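PDB 2NLV: XisI protein-like from Anabaena variabilis, which is of unknown function but, as a XisI-like protein, may be related to a factor in the site-specific recombination of cyanobacterial nitrogen-fixation genes. Local coordinates for residues K7-V12 with N40-M45. Residues are numbered along the deposited sequence; the frame is centred on the assembly and turned at random. Where two conformers were deposited one is given.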
loop_
_atom_site.group_PDB
_atom_site.type_symbol
_atom_site.label_atom_id
_atom_site.label_comp_id
_atom_site.label_asym_id
_atom_site.label_seq_id
_atom_site.Cartn_x
_atom_site.Cartn_y
_atom_site.Cartn_z
ATOM N N LYS A 7 -19.571 -6.943 4.081
ATOM C CA LYS A 7 -19.461 -6.683 5.516
ATOM C C LYS A 7 -18.037 -6.443 5.939
ATOM O O LYS A 7 -17.707 -5.484 6.663
ATOM C CB LYS A 7 -20.081 -7.837 6.341
ATOM C CG LYS A 7 -19.930 -7.677 7.835
ATOM C CD LYS A 7 -20.336 -8.970 8.549
ATOM C CE LYS A 7 -21.822 -9.206 8.535
ATOM N NZ LYS A 7 -22.195 -10.473 9.338
ATOM N N TYR A 8 -17.152 -7.365 5.553
ATOM C CA TYR A 8 -15.757 -7.264 5.915
ATOM C C TYR A 8 -15.090 -6.060 5.281
ATOM O O TYR A 8 -14.254 -5.400 5.896
ATOM C CB TYR A 8 -14.968 -8.524 5.587
ATOM C CG TYR A 8 -15.364 -9.767 6.357
ATOM C CD1 TYR A 8 -16.326 -9.746 7.350
ATOM C CD2 TYR A 8 -14.756 -10.983 6.076
ATOM C CE1 TYR A 8 -16.641 -10.911 8.043
ATOM C CE2 TYR A 8 -15.123 -12.124 6.773
ATOM C CZ TYR A 8 -16.073 -12.056 7.744
ATOM O OH TYR A 8 -16.452 -13.221 8.381
ATOM N N GLN A 9 -15.372 -5.774 4.014
ATOM C CA GLN A 9 -14.835 -4.556 3.373
ATOM C C GLN A 9 -15.189 -3.326 4.209
ATOM O O GLN A 9 -14.340 -2.448 4.445
ATOM C CB GLN A 9 -15.360 -4.402 1.932
ATOM C CG GLN A 9 -14.869 -5.453 0.990
ATOM C CD GLN A 9 -15.544 -5.418 -0.341
ATOM O OE1 GLN A 9 -16.679 -4.976 -0.467
ATOM N NE2 GLN A 9 -14.849 -5.935 -1.364
ATOM N N GLU A 10 -16.452 -3.196 4.549
ATOM C CA GLU A 10 -16.883 -2.014 5.310
ATOM C C GLU A 10 -16.209 -1.905 6.656
ATOM O O GLU A 10 -15.752 -0.800 7.075
ATOM C CB GLU A 10 -18.394 -2.070 5.509
ATOM C CG GLU A 10 -19.139 -1.730 4.258
ATOM C CD GLU A 10 -18.949 -0.268 3.869
ATOM O OE1 GLU A 10 -19.042 0.594 4.763
ATOM O OE2 GLU A 10 -18.706 -0.005 2.691
ATOM N N LEU A 11 -16.132 -3.014 7.371
ATOM C CA LEU A 11 -15.489 -2.997 8.659
ATOM C C LEU A 11 -14.030 -2.622 8.553
ATOM O O LEU A 11 -13.516 -1.840 9.353
ATOM C CB LEU A 11 -15.654 -4.338 9.371
ATOM C CG LEU A 11 -17.043 -4.706 9.838
ATOM C CD1 LEU A 11 -17.104 -6.127 10.418
ATOM C CD2 LEU A 11 -17.537 -3.667 10.873
ATOM N N VAL A 12 -13.314 -3.154 7.581
ATOM C CA VAL A 12 -11.915 -2.831 7.420
ATOM C C VAL A 12 -11.747 -1.366 7.077
ATOM O O VAL A 12 -10.895 -0.687 7.653
ATOM C CB VAL A 12 -11.259 -3.733 6.313
ATOM C CG1 VAL A 12 -9.983 -3.145 5.768
ATOM C CG2 VAL A 12 -11.106 -5.185 6.830
ATOM N N ASN A 40 -9.031 -5.891 -2.981
ATOM C CA ASN A 40 -9.142 -6.063 -1.535
ATOM C C ASN A 40 -7.819 -5.904 -0.808
ATOM O O ASN A 40 -7.378 -6.784 -0.054
ATOM C CB ASN A 40 -9.792 -7.418 -1.205
ATOM C CG ASN A 40 -11.250 -7.403 -1.497
ATOM O OD1 ASN A 40 -11.995 -6.594 -0.949
ATOM N ND2 ASN A 40 -11.684 -8.340 -2.306
ATOM N N HIS A 41 -7.192 -4.749 -1.045
ATOM C CA HIS A 41 -6.006 -4.349 -0.332
ATOM C C HIS A 41 -6.256 -3.007 0.302
ATOM O O HIS A 41 -6.636 -2.056 -0.382
ATOM C CB HIS A 41 -4.785 -4.258 -1.287
ATOM C CG HIS A 41 -4.513 -5.490 -2.088
ATOM N ND1 HIS A 41 -4.205 -6.707 -1.527
ATOM C CD2 HIS A 41 -4.460 -5.674 -3.433
ATOM C CE1 HIS A 41 -3.962 -7.577 -2.502
ATOM N NE2 HIS A 41 -4.098 -6.974 -3.668
ATOM N N TYR A 42 -5.933 -2.892 1.606
ATOM C CA TYR A 42 -6.320 -1.725 2.360
ATOM C C TYR A 42 -5.196 -1.311 3.294
ATOM O O TYR A 42 -4.840 -2.102 4.182
ATOM C CB TYR A 42 -7.605 -2.013 3.159
ATOM C CG TYR A 42 -8.765 -2.562 2.301
ATOM C CD1 TYR A 42 -9.587 -1.709 1.566
ATOM C CD2 TYR A 42 -8.996 -3.938 2.185
ATOM C CE1 TYR A 42 -10.625 -2.240 0.799
ATOM C CE2 TYR A 42 -10.017 -4.444 1.440
ATOM C CZ TYR A 42 -10.795 -3.582 0.747
ATOM O OH TYR A 42 -11.847 -4.055 -0.060
ATOM N N GLN A 43 -4.672 -0.101 3.150
ATOM C CA GLN A 43 -3.542 0.376 3.940
ATOM C C GLN A 43 -3.791 1.761 4.536
ATOM O O GLN A 43 -4.486 2.591 3.947
ATOM C CB GLN A 43 -2.246 0.482 3.093
ATOM C CG GLN A 43 -1.798 -0.792 2.418
ATOM C CD GLN A 43 -0.432 -0.667 1.722
ATOM O OE1 GLN A 43 0.040 -1.632 1.098
ATOM N NE2 GLN A 43 0.215 0.490 1.849
ATOM N N TRP A 44 -3.157 2.019 5.667
ATOM C CA TRP A 44 -2.910 3.358 6.160
ATOM C C TRP A 44 -1.415 3.560 6.198
ATOM O O TRP A 44 -0.705 2.836 6.867
ATOM C CB TRP A 44 -3.496 3.561 7.516
ATOM C CG TRP A 44 -2.931 4.848 8.188
ATOM C CD1 TRP A 44 -2.438 5.976 7.560
ATOM C CD2 TRP A 44 -2.770 5.057 9.553
ATOM N NE1 TRP A 44 -1.972 6.873 8.493
ATOM C CE2 TRP A 44 -2.191 6.329 9.734
ATOM C CE3 TRP A 44 -3.085 4.313 10.649
ATOM C CZ2 TRP A 44 -1.893 6.845 11.006
ATOM C CZ3 TRP A 44 -2.779 4.855 11.941
ATOM C CH2 TRP A 44 -2.195 6.054 12.083
HETATM N N MSE A 45 -0.942 4.500 5.411
HETATM C CA MSE A 45 0.490 4.885 5.362
HETATM C C MSE A 45 0.762 6.307 5.774
HETATM O O MSE A 45 -0.118 7.202 5.710
HETATM C CB MSE A 45 1.100 4.737 3.964
HETATM C CG MSE A 45 1.140 3.338 3.396
HETATM SE SE MSE A 45 2.353 3.287 1.920
HETATM C CE MSE A 45 3.989 3.493 2.941
#
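Asn40 meets Gln9 where a G1 beta bulge, formed by Asn40 and His41 opposite Asp36, leads into strand 41-47; helix 2-21 packs here on the mixed, mainly antiparallel sheet. The positive phi of Asn40 fits the first bulge position. Its OD1 accepts two hydrogen bonds. Gln9 NE2 donates to Asn40 OD1 over 3.0 Å, nearly straight (168° at the hydrogen), lying in the carbonyl plane on a lone pair and close to the plane of its own amide, although the two amides are turned 41° apart. Tyr42 OH donates to Asn40 OD1 over 2.7 Å, tilted from that plane. Gripped by two donors, this oxygen limits rotation of the Asn40 amide. A leucine here would remove this shared acceptor and would probably leave the Gln9 amide and the Tyr42 hydroxyl without their mate, free to turn. The His41 side chain points away from the helix, hydrogen-bonds Asp63 and packs on Leu33 of the second subunit, so the strand lies between helix and dimer partner. Tyr42 turns back toward the helix, and its side chain also touches Lys13 and Leu16. With CG of Gln9 anti to the carbonyl carbon (chi1 -67°) and the chain extended beyond it, the aliphatic part passes the phenol end, Gln9 CG lying 3.5 Å from Tyr42 OH. At the ring's base, Val12 points one methyl across the Tyr42 side chain: Val12 CG1 is anti to the backbone N and comes within 3.7 Å of both Tyr42 CB and Tyr42 CG.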